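Local structure of catechol 1,2-dioxygenase (Acinetobacter sp., 1DMH) at residues A[159-164]-A[168-173]; A[126-131]-A[193-198]; A[71-76]-A[200-205]; A[104-109]-A[154-159]. The protein catalyses the intradiol ring cleavage of catechol by molecular oxygen to cis,cis-muconate, using one ferric iron per subunit of a homodimer. All coordinates share one frame; numbering follows the deposited sequence.

Interaction 1. Residues A[159-164]-A[168-173]. With FE (Fe (III) ion), chain C; MCT (4-methylcatechol), chain D.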
loop_
_atom_site.group_PDB
_atom_site.type_symbol
_atom_site.label_atom_id
_atom_site.label_comp_id
_atom_site.label_asym_id
_atom_site.label_seq_id
_atom_site.Cartn_x
_atom_site.Cartn_y
_atom_site.Cartn_z
ATOM N N ASN A 159 -25.012 -3.291 -12.862
ATOM C CA ASN A 159 -26.314 -3.917 -13.040
ATOM C C ASN A 159 -27.098 -3.691 -11.756
ATOM O O ASN A 159 -26.670 -2.890 -10.923
ATOM C CB ASN A 159 -26.205 -5.422 -13.362
ATOM C CG ASN A 159 -25.485 -6.226 -12.285
ATOM O OD1 ASN A 159 -25.369 -5.803 -11.129
ATOM N ND2 ASN A 159 -25.030 -7.422 -12.664
ATOM N N THR A 160 -28.227 -4.388 -11.585
ATOM C CA THR A 160 -29.069 -4.190 -10.401
ATOM C C THR A 160 -28.467 -4.701 -9.105
ATOM O O THR A 160 -29.008 -4.439 -8.026
ATOM C CB THR A 160 -30.483 -4.818 -10.573
ATOM O OG1 THR A 160 -30.371 -6.234 -10.778
ATOM C CG2 THR A 160 -31.193 -4.188 -11.764
ATOM N N LYS A 161 -27.355 -5.428 -9.206
ATOM C CA LYS A 161 -26.680 -5.941 -8.021
ATOM C C LYS A 161 -25.464 -5.083 -7.678
ATOM O O LYS A 161 -24.753 -5.364 -6.719
ATOM C CB LYS A 161 -26.274 -7.394 -8.250
ATOM C CG LYS A 161 -27.493 -8.303 -8.316
ATOM C CD LYS A 161 -27.118 -9.752 -8.458
ATOM C CE LYS A 161 -26.502 -10.034 -9.818
ATOM N NZ LYS A 161 -25.991 -11.461 -9.944
ATOM N N GLY A 162 -25.239 -4.033 -8.471
ATOM C CA GLY A 162 -24.109 -3.150 -8.242
ATOM C C GLY A 162 -22.788 -3.658 -8.810
ATOM O O GLY A 162 -21.724 -3.157 -8.451
ATOM N N PHE A 163 -22.839 -4.644 -9.701
ATOM C CA PHE A 163 -21.620 -5.182 -10.302
ATOM C C PHE A 163 -21.426 -4.747 -11.752
ATOM O O PHE A 163 -22.390 -4.608 -12.512
ATOM C CB PHE A 163 -21.632 -6.710 -10.243
ATOM C CG PHE A 163 -21.675 -7.244 -8.864
ATOM C CD1 PHE A 163 -21.049 -6.557 -7.826
ATOM C CD2 PHE A 163 -22.355 -8.412 -8.585
ATOM C CE1 PHE A 163 -21.104 -7.025 -6.511
ATOM C CE2 PHE A 163 -22.422 -8.894 -7.284
ATOM C CZ PHE A 163 -21.789 -8.192 -6.237
ATOM N N TYR A 164 -20.158 -4.552 -12.110
ATOM C CA TYR A 164 -19.748 -4.154 -13.450
ATOM C C TYR A 164 -19.146 -5.346 -14.168
ATOM O O TYR A 164 -18.563 -6.231 -13.527
ATOM C CB TYR A 164 -18.650 -3.082 -13.404
ATOM C CG TYR A 164 -19.062 -1.702 -12.933
ATOM C CD1 TYR A 164 -19.291 -1.418 -11.574
ATOM C CD2 TYR A 164 -19.190 -0.662 -13.852
ATOM C CE1 TYR A 164 -19.634 -0.123 -11.161
ATOM C CE2 TYR A 164 -19.524 0.610 -13.461
ATOM C CZ TYR A 164 -19.747 0.874 -12.126
ATOM O OH TYR A 164 -20.114 2.140 -11.790
ATOM N N ASP A 168 -17.042 -8.388 -11.951
ATOM C CA ASP A 168 -18.170 -9.039 -11.305
ATOM C C ASP A 168 -17.672 -10.201 -10.464
ATOM O O ASP A 168 -17.222 -11.219 -10.997
ATOM C CB ASP A 168 -19.147 -9.580 -12.345
ATOM C CG ASP A 168 -20.467 -9.997 -11.729
ATOM O OD1 ASP A 168 -20.453 -10.502 -10.582
ATOM O OD2 ASP A 168 -21.512 -9.841 -12.398
ATOM N N PRO A 169 -17.766 -10.072 -9.130
ATOM C CA PRO A 169 -17.326 -11.092 -8.177
ATOM C C PRO A 169 -18.077 -12.418 -8.250
ATOM O O PRO A 169 -17.591 -13.441 -7.762
ATOM C CB PRO A 169 -17.541 -10.398 -6.835
ATOM C CG PRO A 169 -18.779 -9.552 -7.116
ATOM C CD PRO A 169 -18.313 -8.911 -8.403
ATOM N N THR A 170 -19.255 -12.407 -8.862
ATOM C CA THR A 170 -20.067 -13.611 -8.928
ATOM C C THR A 170 -19.947 -14.428 -10.205
ATOM O O THR A 170 -20.767 -15.315 -10.438
ATOM C CB THR A 170 -21.556 -13.273 -8.698
ATOM O OG1 THR A 170 -22.033 -12.436 -9.761
ATOM C CG2 THR A 170 -21.728 -12.546 -7.367
ATOM N N GLY A 171 -18.937 -14.155 -11.025
ATOM C CA GLY A 171 -18.797 -14.926 -12.251
ATOM C C GLY A 171 -19.131 -14.084 -13.460
ATOM O O GLY A 171 -20.205 -13.481 -13.529
ATOM N N GLU A 172 -18.328 -14.089 -14.489
ATOM C CA GLU A 172 -18.317 -13.209 -15.650
ATOM C C GLU A 172 -19.706 -13.096 -16.268
ATOM O O GLU A 172 -20.571 -13.934 -16.516
ATOM C CB GLU A 172 -17.307 -13.703 -16.687
ATOM C CG GLU A 172 -15.876 -13.759 -16.180
ATOM C CD GLU A 172 -14.904 -14.263 -17.229
ATOM O OE1 GLU A 172 -15.351 -14.562 -18.357
ATOM O OE2 GLU A 172 -13.698 -14.360 -16.925
ATOM N N GLN A 173 -19.854 -11.780 -16.725
ATOM C CA GLN A 173 -20.968 -11.280 -17.471
ATOM C C GLN A 173 -20.376 -11.325 -18.853
ATOM O O GLN A 173 -19.183 -11.563 -19.018
ATOM C CB GLN A 173 -21.250 -9.828 -17.101
ATOM C CG GLN A 173 -21.787 -9.609 -15.716
ATOM C CD GLN A 173 -22.098 -8.154 -15.466
ATOM O OE1 GLN A 173 -22.450 -7.423 -16.388
ATOM N NE2 GLN A 173 -22.003 -7.733 -14.215
HETATM FE FE FE C . -19.220 3.553 -10.845
HETATM C C1 MCT D . -15.866 3.768 -7.058
HETATM C C2 MCT D . -16.231 4.481 -8.212
HETATM C C3 MCT D . -17.240 3.943 -9.038
HETATM O O3 MCT D . -17.610 4.629 -10.167
HETATM C C4 MCT D . -17.868 2.746 -8.740
HETATM O O4 MCT D . -18.848 2.271 -9.576
HETATM C C5 MCT D . -17.529 2.033 -7.620
HETATM C C6 MCT D . -16.469 2.578 -6.733
HETATM C C MCT D . -14.764 4.333 -6.142
HETATM O O HOH W 1 -23.825 -9.614 -11.352
HETATM O O HOH W 2 -16.793 3.033 -10.152
#
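F163 meets D168, P169 and T170 in a contact between two neighbouring turns of one irregular loop, the excursion between strands 152-157 and 179-183 that carries an iron ligand, Y164. Each turn is a type I beta turn that opens with an Asx turn. At N159 the carboxamide oxygen is gripped twice: K161 N lies 2.8 Å from OD1 and F163 N approaches from the opposite face of the amide plane. At D168, CG stands anti to the backbone N (chi1 -168°), which sets OD1 to take both the backbone N and the hydroxyl of T170 from one face of the carboxylate.

Between the turns the aromatic ring does most of the packing. P169 CG sits over one face of F163, 3.5 Å from the ring centroid and 16° off its normal, a close CH-pi contact, while K161 O lies over the centre of the opposite face. T170 CG2 approaches the ring obliquely, as does D168 OD1, which comes within 3.5 Å of F163 CD2.

Within 168-173, Q173 NE2 donates to D168 OD2 at 2.8 Å and so holds the carboxylate. The polar link across is one water, which accepts from N159 ND2 at 2.8 Å and donates to D168 OD2. Facing the other way, Y164 OH binds the iron at 1.9 Å; the metal is also bound by O3 and O4 of 4-methylcatechol and by H224 and H226. N159 OD1 and both D168 oxygens thus have partners, consistent with two well-defined turns, one before and one after Y164.

Interaction 2. Residues A[126-131]-A[193-198]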
loop_
_atom_site.group_PDB
_atom_site.type_symbol
_atom_site.label_atom_id
_atom_site.label_comp_id
_atom_site.label_asym_id
_atom_site.label_seq_id
_atom_site.Cartn_x
_atom_site.Cartn_y
_atom_site.Cartn_z
ATOM N N GLY A 126 -29.472 -8.296 -21.373
ATOM C CA GLY A 126 -30.682 -8.829 -20.771
ATOM C C GLY A 126 -30.465 -9.976 -19.791
ATOM O O GLY A 126 -31.396 -10.715 -19.474
ATOM N N SER A 127 -29.242 -10.126 -19.296
ATOM C CA SER A 127 -28.933 -11.187 -18.351
ATOM C C SER A 127 -29.347 -10.853 -16.918
ATOM O O SER A 127 -29.278 -11.715 -16.043
ATOM C CB SER A 127 -27.438 -11.483 -18.364
ATOM O OG SER A 127 -26.699 -10.336 -17.981
ATOM N N ASP A 128 -29.758 -9.614 -16.659
ATOM C CA ASP A 128 -30.145 -9.252 -15.303
ATOM C C ASP A 128 -31.640 -9.509 -15.128
ATOM O O ASP A 128 -32.476 -8.809 -15.696
ATOM C CB ASP A 128 -29.827 -7.775 -15.006
ATOM C CG ASP A 128 -29.852 -7.466 -13.508
ATOM O OD1 ASP A 128 -30.760 -7.964 -12.807
ATOM O OD2 ASP A 128 -28.981 -6.716 -13.026
ATOM N N PRO A 129 -31.992 -10.505 -14.300
ATOM C CA PRO A 129 -33.381 -10.874 -14.035
ATOM C C PRO A 129 -34.217 -9.715 -13.548
ATOM O O PRO A 129 -35.384 -9.599 -13.898
ATOM C CB PRO A 129 -33.241 -11.961 -12.973
ATOM C CG PRO A 129 -31.921 -12.605 -13.348
ATOM C CD PRO A 129 -31.093 -11.341 -13.484
ATOM N N ASN A 130 -33.623 -8.838 -12.752
ATOM C CA ASN A 130 -34.380 -7.710 -12.221
ATOM C C ASN A 130 -34.114 -6.400 -12.922
ATOM O O ASN A 130 -34.507 -5.355 -12.435
ATOM C CB ASN A 130 -34.102 -7.559 -10.725
ATOM C CG ASN A 130 -34.353 -8.848 -9.966
ATOM O OD1 ASN A 130 -35.460 -9.382 -9.977
ATOM N ND2 ASN A 130 -33.324 -9.361 -9.317
ATOM N N GLY A 131 -33.463 -6.450 -14.074
ATOM C CA GLY A 131 -33.171 -5.220 -14.767
ATOM C C GLY A 131 -34.432 -4.512 -15.186
ATOM O O GLY A 131 -35.392 -5.149 -15.604
ATOM N N ARG A 193 -30.105 2.033 -25.036
ATOM C CA ARG A 193 -31.099 1.272 -24.312
ATOM C C ARG A 193 -30.256 0.398 -23.352
ATOM O O ARG A 193 -29.333 -0.303 -23.783
ATOM C CB ARG A 193 -31.933 0.392 -25.249
ATOM C CG ARG A 193 -32.730 -0.629 -24.462
ATOM C CD ARG A 193 -33.665 -1.480 -25.301
ATOM N NE ARG A 193 -34.177 -2.541 -24.444
ATOM C CZ ARG A 193 -35.157 -3.372 -24.770
ATOM N NH1 ARG A 193 -35.739 -3.266 -25.943
ATOM N NH2 ARG A 193 -35.557 -4.297 -23.907
ATOM N N THR A 194 -30.545 0.469 -22.053
ATOM C CA THR A 194 -29.804 -0.329 -21.090
ATOM C C THR A 194 -30.749 -0.605 -19.904
ATOM O O THR A 194 -31.967 -0.693 -20.109
ATOM C CB THR A 194 -28.530 0.416 -20.647
ATOM O OG1 THR A 194 -27.744 -0.446 -19.824
ATOM C CG2 THR A 194 -28.867 1.689 -19.896
ATOM N N ILE A 195 -30.218 -0.792 -18.696
ATOM C CA ILE A 195 -31.085 -0.985 -17.531
ATOM C C ILE A 195 -30.655 -0.001 -16.436
ATOM O O ILE A 195 -29.526 0.502 -16.460
ATOM C CB ILE A 195 -31.011 -2.434 -16.942
ATOM C CG1 ILE A 195 -29.579 -2.757 -16.529
ATOM C CG2 ILE A 195 -31.534 -3.457 -17.948
ATOM C CD1 ILE A 195 -29.446 -4.067 -15.789
ATOM N N LEU A 196 -31.553 0.285 -15.499
ATOM C CA LEU A 196 -31.228 1.181 -14.387
ATOM C C LEU A 196 -30.250 0.493 -13.464
ATOM O O LEU A 196 -30.493 -0.620 -13.014
ATOM C CB LEU A 196 -32.455 1.528 -13.553
ATOM C CG LEU A 196 -33.192 2.827 -13.814
ATOM C CD1 LEU A 196 -34.301 2.928 -12.778
ATOM C CD2 LEU A 196 -32.259 4.020 -13.686
ATOM N N PRO A 197 -29.114 1.134 -13.190
ATOM C CA PRO A 197 -28.143 0.512 -12.298
ATOM C C PRO A 197 -28.584 0.671 -10.853
ATOM O O PRO A 197 -29.462 1.494 -10.545
ATOM C CB PRO A 197 -26.878 1.299 -12.594
ATOM C CG PRO A 197 -27.424 2.666 -12.771
ATOM C CD PRO A 197 -28.580 2.397 -13.723
ATOM N N ALA A 198 -27.990 -0.134 -9.978
ATOM C CA ALA A 198 -28.256 -0.064 -8.539
ATOM C C ALA A 198 -26.957 0.508 -7.987
ATOM O O ALA A 198 -25.915 0.390 -8.626
ATOM C CB ALA A 198 -28.489 -1.471 -7.955
#
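I195 pushes both of its branches against the loop 126-131, where D128 and G131 receive them. Its longer arm leaves in a crowded position, with CG1 between the backbone N and the carbonyl carbon (chi1 59°), and then runs extended to CD1, which stops 3.8 Å from D128 CB. The shorter branch, CG2, goes instead to the backbone of the glycine, 4.0 Å from G131 CA, at a place where no side chain intervenes. D128 crosses the isoleucine at about a right angle.

This is the end of strand 189-195 meeting the link between strands 120-122 and 133-141, both of which pair with that strand in the catalytic beta domain. D128 to G131 form a type I beta turn, closed by G131 N bonding to D128 O at 3.0 Å and reinforced by an Asx turn. With CG anti to its own backbone N (chi1 -164°), D128 brings OD1 to N130 N at 3.0 Å, the donor arriving on the anti side of the carboxylate and 19° out of its plane. Its other oxygen, OD2, bonds to the hydroxyl of T160, while CB and OD2 both border the isoleucine methyl CD1.

Interaction 3. Residues A[71-76]-A[200-205]. With MCT (4-methylcatechol), chain D.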
loop_
_atom_site.group_PDB
_atom_site.type_symbol
_atom_site.label_atom_id
_atom_site.label_comp_id
_atom_site.label_asym_id
_atom_site.label_seq_id
_atom_site.Cartn_x
_atom_site.Cartn_y
_atom_site.Cartn_z
ATOM N N ALA A 71 -6.374 -0.507 -3.865
ATOM C CA ALA A 71 -5.823 0.833 -3.666
ATOM C C ALA A 71 -6.639 1.902 -4.441
ATOM O O ALA A 71 -6.774 3.040 -3.976
ATOM C CB ALA A 71 -4.346 0.872 -4.092
ATOM N N GLY A 72 -7.193 1.522 -5.600
ATOM C CA GLY A 72 -7.984 2.443 -6.415
ATOM C C GLY A 72 -9.415 2.596 -5.929
ATOM O O GLY A 72 -10.184 3.399 -6.469
ATOM N N LEU A 73 -9.772 1.822 -4.904
ATOM C CA LEU A 73 -11.106 1.886 -4.307
ATOM C C LEU A 73 -10.954 2.713 -3.012
ATOM O O LEU A 73 -11.805 3.552 -2.672
ATOM C CB LEU A 73 -11.601 0.470 -4.009
ATOM C CG LEU A 73 -13.053 0.338 -3.570
ATOM C CD1 LEU A 73 -13.988 0.822 -4.705
ATOM C CD2 LEU A 73 -13.327 -1.139 -3.226
ATOM N N LEU A 74 -9.843 2.512 -2.313
ATOM C CA LEU A 74 -9.576 3.278 -1.085
ATOM C C LEU A 74 -9.284 4.756 -1.438
ATOM O O LEU A 74 -9.689 5.664 -0.714
ATOM C CB LEU A 74 -8.337 2.752 -0.331
ATOM C CG LEU A 74 -8.268 2.809 1.209
ATOM C CD1 LEU A 74 -6.839 3.058 1.607
ATOM C CD2 LEU A 74 -9.237 3.772 1.788
ATOM N N SER A 75 -8.559 4.982 -2.536
ATOM C CA SER A 75 -8.207 6.326 -2.969
ATOM C C SER A 75 -9.443 7.233 -2.994
ATOM O O SER A 75 -9.467 8.261 -2.324
ATOM C CB SER A 75 -7.549 6.278 -4.353
ATOM O OG SER A 75 -7.182 7.568 -4.807
ATOM N N PRO A 76 -10.471 6.886 -3.786
ATOM C CA PRO A 76 -11.632 7.784 -3.767
ATOM C C PRO A 76 -12.336 7.869 -2.400
ATOM O O PRO A 76 -12.893 8.912 -2.051
ATOM C CB PRO A 76 -12.524 7.222 -4.892
ATOM C CG PRO A 76 -12.147 5.738 -4.905
ATOM C CD PRO A 76 -10.640 5.826 -4.799
ATOM N N TYR A 200 -23.529 1.000 -5.829
ATOM C CA TYR A 200 -22.398 0.099 -5.634
ATOM C C TYR A 200 -22.015 0.129 -4.133
ATOM O O TYR A 200 -22.151 1.169 -3.469
ATOM C CB TYR A 200 -21.241 0.613 -6.516
ATOM C CG TYR A 200 -19.885 -0.002 -6.262
ATOM C CD1 TYR A 200 -19.096 0.421 -5.186
ATOM C CD2 TYR A 200 -19.404 -1.031 -7.062
ATOM C CE1 TYR A 200 -17.862 -0.171 -4.910
ATOM C CE2 TYR A 200 -18.164 -1.636 -6.799
ATOM C CZ TYR A 200 -17.408 -1.198 -5.719
ATOM O OH TYR A 200 -16.222 -1.824 -5.430
ATOM N N GLY A 201 -21.547 -0.999 -3.599
ATOM C CA GLY A 201 -21.118 -1.033 -2.209
ATOM C C GLY A 201 -19.743 -1.667 -2.190
ATOM O O GLY A 201 -19.526 -2.575 -2.979
ATOM N N CYS A 202 -18.817 -1.205 -1.343
ATOM C CA CYS A 202 -17.477 -1.802 -1.283
ATOM C C CYS A 202 -17.556 -3.227 -0.755
ATOM O O CYS A 202 -18.440 -3.531 0.034
ATOM C CB CYS A 202 -16.544 -1.043 -0.317
ATOM S SG CYS A 202 -16.031 0.608 -0.782
ATOM N N PRO A 203 -16.638 -4.112 -1.185
ATOM C CA PRO A 203 -16.637 -5.497 -0.701
ATOM C C PRO A 203 -16.648 -5.390 0.822
ATOM O O PRO A 203 -15.723 -4.853 1.424
ATOM C CB PRO A 203 -15.318 -6.033 -1.233
ATOM C CG PRO A 203 -15.238 -5.344 -2.554
ATOM C CD PRO A 203 -15.537 -3.915 -2.142
ATOM N N PRO A 204 -17.708 -5.894 1.466
ATOM C CA PRO A 204 -17.816 -5.819 2.922
ATOM C C PRO A 204 -16.650 -6.305 3.755
ATOM O O PRO A 204 -16.323 -5.701 4.781
ATOM C CB PRO A 204 -19.130 -6.558 3.199
ATOM C CG PRO A 204 -19.288 -7.473 1.969
ATOM C CD PRO A 204 -18.911 -6.527 0.889
ATOM N N GLU A 205 -16.002 -7.376 3.330
ATOM C CA GLU A 205 -14.880 -7.870 4.102
ATOM C C GLU A 205 -13.544 -7.403 3.549
ATOM O O GLU A 205 -12.498 -7.822 4.042
ATOM C CB GLU A 205 -14.910 -9.378 4.127
ATOM C CG GLU A 205 -16.199 -9.911 4.687
ATOM C CD GLU A 205 -16.269 -11.422 4.560
ATOM O OE1 GLU A 205 -16.108 -11.916 3.412
ATOM O OE2 GLU A 205 -16.483 -12.109 5.600
HETATM C C1 MCT D . -15.866 3.768 -7.058
HETATM C C2 MCT D . -16.231 4.481 -8.212
HETATM C C3 MCT D . -17.240 3.943 -9.038
HETATM O O3 MCT D . -17.610 4.629 -10.167
HETATM C C4 MCT D . -17.868 2.746 -8.740
HETATM O O4 MCT D . -18.848 2.271 -9.576
HETATM C C5 MCT D . -17.529 2.033 -7.620
HETATM C C6 MCT D . -16.469 2.578 -6.733
HETATM C C MCT D . -14.764 4.333 -6.142
#
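L73 spreads its two methyl groups over Y200, C202 and P203, and the two sides of this spread differ sharply. On the inner side packing is close. With CG anti to the backbone N (chi1 -171°), the methyls are carried toward Y200 and P203. CD1 lies 3.5 Å from Y200 OH and 3.7 Å from C6 of 4-methylcatechol, touching tyrosine and ligand alike. The ligand's C5 sits over the centre of the Y200 ring, 3.2 Å above its plane, with the catechol ring steeply inclined to that of the tyrosine. P76 CG, one turn along the helix, presses on the ligand's methyl carbon C at 3.2 Å. Buried too is C202, covered by helix 207-214, its SG 4.0 Å from L73 CD2.

Helix 71-77 is one of the five N-terminal helices from which the enzyme's helical zipper is built, whereas Y200 begins the short, weakly bonded strand 200-201 in the catalytic beta domain. The contact joins the two at the wall of the substrate pocket. Y200 is an iron ligand in this enzyme, yet here its side chain stands about 6 Å from the metal, consistent with the displacement of the axial tyrosine that intradiol dioxygenases undergo when substrate chelates.

Outward, the contact thins: CD2 of L73 reaches end-on to P203 CD at 3.7 Å, and the exposed P203, P204 and E205 lead to solvent. Away from the pocket, S75 OG bonds to D81 and to Y55 of the second subunit.

Interaction 4. Residues A[104-109]-A[154-159]. With MCT (4-methylcatechol), chain D.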
loop_
_atom_site.group_PDB
_atom_site.type_symbol
_atom_site.label_atom_id
_atom_site.label_comp_id
_atom_site.label_asym_id
_atom_site.label_seq_id
_atom_site.Cartn_x
_atom_site.Cartn_y
_atom_site.Cartn_z
ATOM N N THR A 104 -16.298 15.015 -12.785
ATOM C CA THR A 104 -16.307 14.333 -11.497
ATOM C C THR A 104 -15.440 13.093 -11.658
ATOM O O THR A 104 -14.901 12.873 -12.743
ATOM C CB THR A 104 -17.729 14.059 -10.866
ATOM O OG1 THR A 104 -17.522 13.758 -9.477
ATOM C CG2 THR A 104 -18.463 12.893 -11.509
ATOM N N ILE A 105 -15.287 12.284 -10.615
ATOM C CA ILE A 105 -14.331 11.186 -10.723
ATOM C C ILE A 105 -14.619 10.065 -11.706
ATOM O O ILE A 105 -15.766 9.716 -11.993
ATOM C CB ILE A 105 -13.965 10.580 -9.309
ATOM C CG1 ILE A 105 -15.063 9.622 -8.804
ATOM C CG2 ILE A 105 -13.730 11.731 -8.311
ATOM C CD1 ILE A 105 -14.669 8.870 -7.532
ATOM N N GLU A 106 -13.538 9.528 -12.246
ATOM C CA GLU A 106 -13.616 8.446 -13.194
ATOM C C GLU A 106 -13.953 7.157 -12.466
ATOM O O GLU A 106 -14.744 6.360 -12.952
ATOM C CB GLU A 106 -12.264 8.299 -13.922
ATOM C CG GLU A 106 -12.180 7.130 -14.887
ATOM C CD GLU A 106 -10.813 7.040 -15.555
ATOM O OE1 GLU A 106 -10.135 8.084 -15.711
ATOM O OE2 GLU A 106 -10.420 5.927 -15.944
ATOM N N GLY A 107 -13.367 6.945 -11.296
ATOM C CA GLY A 107 -13.614 5.686 -10.605
ATOM C C GLY A 107 -12.618 4.686 -11.181
ATOM O O GLY A 107 -12.020 4.944 -12.231
ATOM N N PRO A 108 -12.410 3.530 -10.537
ATOM C CA PRO A 108 -11.445 2.548 -11.048
ATOM C C PRO A 108 -11.946 1.433 -11.986
ATOM O O PRO A 108 -11.196 0.498 -12.286
ATOM C CB PRO A 108 -10.882 1.985 -9.749
ATOM C CG PRO A 108 -12.201 1.816 -8.940
ATOM C CD PRO A 108 -12.963 3.103 -9.227
ATOM N N LEU A 109 -13.173 1.553 -12.483
ATOM C CA LEU A 109 -13.767 0.478 -13.279
ATOM C C LEU A 109 -13.952 0.660 -14.768
ATOM O O LEU A 109 -14.730 -0.078 -15.380
ATOM C CB LEU A 109 -15.110 0.093 -12.645
ATOM C CG LEU A 109 -14.956 -0.077 -11.131
ATOM C CD1 LEU A 109 -16.302 -0.138 -10.430
ATOM C CD2 LEU A 109 -14.136 -1.301 -10.875
ATOM N N GLU A 154 -18.595 7.655 -24.243
ATOM C CA GLU A 154 -18.365 6.349 -23.646
ATOM C C GLU A 154 -19.139 6.240 -22.336
ATOM O O GLU A 154 -18.990 7.076 -21.459
ATOM C CB GLU A 154 -16.886 6.134 -23.383
ATOM C CG GLU A 154 -16.076 6.227 -24.643
ATOM C CD GLU A 154 -14.614 5.939 -24.401
ATOM O OE1 GLU A 154 -14.281 4.801 -24.013
ATOM O OE2 GLU A 154 -13.805 6.861 -24.597
ATOM N N ILE A 155 -19.954 5.194 -22.225
ATOM C CA ILE A 155 -20.797 4.971 -21.065
ATOM C C ILE A 155 -20.570 3.602 -20.446
ATOM O O ILE A 155 -20.423 2.605 -21.155
ATOM C CB ILE A 155 -22.280 5.073 -21.469
ATOM C CG1 ILE A 155 -22.501 6.384 -22.236
ATOM C CG2 ILE A 155 -23.180 5.002 -20.234
ATOM C CD1 ILE A 155 -23.932 6.650 -22.567
ATOM N N TRP A 156 -20.520 3.541 -19.123
ATOM C CA TRP A 156 -20.375 2.250 -18.470
ATOM C C TRP A 156 -21.084 2.372 -17.144
ATOM O O TRP A 156 -21.115 3.454 -16.563
ATOM C CB TRP A 156 -18.882 1.833 -18.339
ATOM C CG TRP A 156 -17.942 2.603 -17.407
ATOM C CD1 TRP A 156 -17.511 2.212 -16.166
ATOM C CD2 TRP A 156 -17.289 3.852 -17.680
ATOM N NE1 TRP A 156 -16.631 3.139 -15.652
ATOM C CE2 TRP A 156 -16.477 4.155 -16.560
ATOM C CE3 TRP A 156 -17.313 4.747 -18.766
ATOM C CZ2 TRP A 156 -15.697 5.313 -16.490
ATOM C CZ3 TRP A 156 -16.539 5.904 -18.699
ATOM C CH2 TRP A 156 -15.740 6.174 -17.564
ATOM N N HIS A 157 -21.699 1.287 -16.688
ATOM C CA HIS A 157 -22.432 1.314 -15.421
ATOM C C HIS A 157 -22.657 -0.090 -14.873
ATOM O O HIS A 157 -22.359 -1.076 -15.541
ATOM C CB HIS A 157 -23.765 2.049 -15.607
ATOM C CG HIS A 157 -24.750 1.330 -16.490
ATOM N ND1 HIS A 157 -25.574 0.320 -16.030
ATOM C CD2 HIS A 157 -25.053 1.491 -17.803
ATOM C CE1 HIS A 157 -26.341 -0.107 -17.022
ATOM N NE2 HIS A 157 -26.044 0.587 -18.109
ATOM N N ALA A 158 -23.180 -0.168 -13.653
ATOM C CA ALA A 158 -23.420 -1.442 -12.978
ATOM C C ALA A 158 -24.811 -2.028 -13.248
ATOM O O ALA A 158 -25.676 -1.349 -13.806
ATOM C CB ALA A 158 -23.216 -1.258 -11.462
ATOM N N ASN A 159 -25.012 -3.291 -12.862
ATOM C CA ASN A 159 -26.314 -3.917 -13.040
ATOM C C ASN A 159 -27.098 -3.691 -11.756
ATOM O O ASN A 159 -26.670 -2.890 -10.923
ATOM C CB ASN A 159 -26.205 -5.422 -13.362
ATOM C CG ASN A 159 -25.485 -6.226 -12.285
ATOM O OD1 ASN A 159 -25.369 -5.803 -11.129
ATOM N ND2 ASN A 159 -25.030 -7.422 -12.664
HETATM C C1 MCT D . -15.866 3.768 -7.058
HETATM C C2 MCT D . -16.231 4.481 -8.212
HETATM C C3 MCT D . -17.240 3.943 -9.038
HETATM O O3 MCT D . -17.610 4.629 -10.167
HETATM C C4 MCT D . -17.868 2.746 -8.740
HETATM O O4 MCT D . -18.848 2.271 -9.576
HETATM C C5 MCT D . -17.529 2.033 -7.620
HETATM C C6 MCT D . -16.469 2.578 -6.733
HETATM C C MCT D . -14.764 4.333 -6.142
HETATM O O HOH W 3 -15.310 3.540 -12.866
#
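W156 lays its indole alongside the backbone of E106 and L109, joining strand 152-157 of the intradiol dioxygenase beta sandwich, which pairs with strands 179-183 and 220-230, to the loop that walls the substrate pocket. The strand projects the ring toward that loop, and with CG between backbone N and carbonyl carbon (chi1 68°) the pyrrole part is brought to L109 and the benzene part to E106. The two carbonyls meet it differently: E106 O lies near the ring plane at the edge, 3.8 Å from CZ2, while L109 O approaches CD1 obliquely at 3.7 Å.

No direct hydrogen bond crosses. Instead a water lies in the indole plane, accepts from W156 NE1 at 3.1 Å and from L109 N at 2.9 Å, and donates to E106 O at 2.9 Å. Three groups thereby fix one solvent molecule, which satisfies the indole nitrogen and closes the loop onto the strand. L109 O itself is held by R179, and the carboxylate of E106 turns elsewhere, to a salt bridge with R308. Behind, the iron ligand H226 stacks on the indole, making W156 a second-shell residue.

The loop's other side is the pocket wall. G107, whose backbone angles suit glycine, packs with its CA 3.7 Å from C2 of 4-methylcatechol; P108 CD lies 3.7 Å from the ligand's C1. Lying beside its backbone N (chi1 -47°), L109 CG sends CD1 to within 3.6 Å of 4-methylcatechol O4.

Along the chain interaction 3 (71-76 with 200-205) encloses the other three. Interactions 2 and 4 interleave, while interaction 4 ends at N159, where interaction 1 begins; interaction 1 lies wholly inside interaction 2. Centres are 11 Å (1 and 2) to 23 Å (2 and 3) apart. Interactions 2, 3 and 4 reach the same mixed sheet; interaction 1 lies in the loop after strand 152-157 and joins interaction 2 where N159 O meets A198 N at 3.2 Å. Interactions 1, 3 and 4 converge on the ligand: Y164 CE1 packs 3.4 Å from L109 CD1, and Y200 lies nearby. Interaction 2 stays outside the pocket but is bonded to interaction 4, so the strand ends behind the site are joined by T194 and H157.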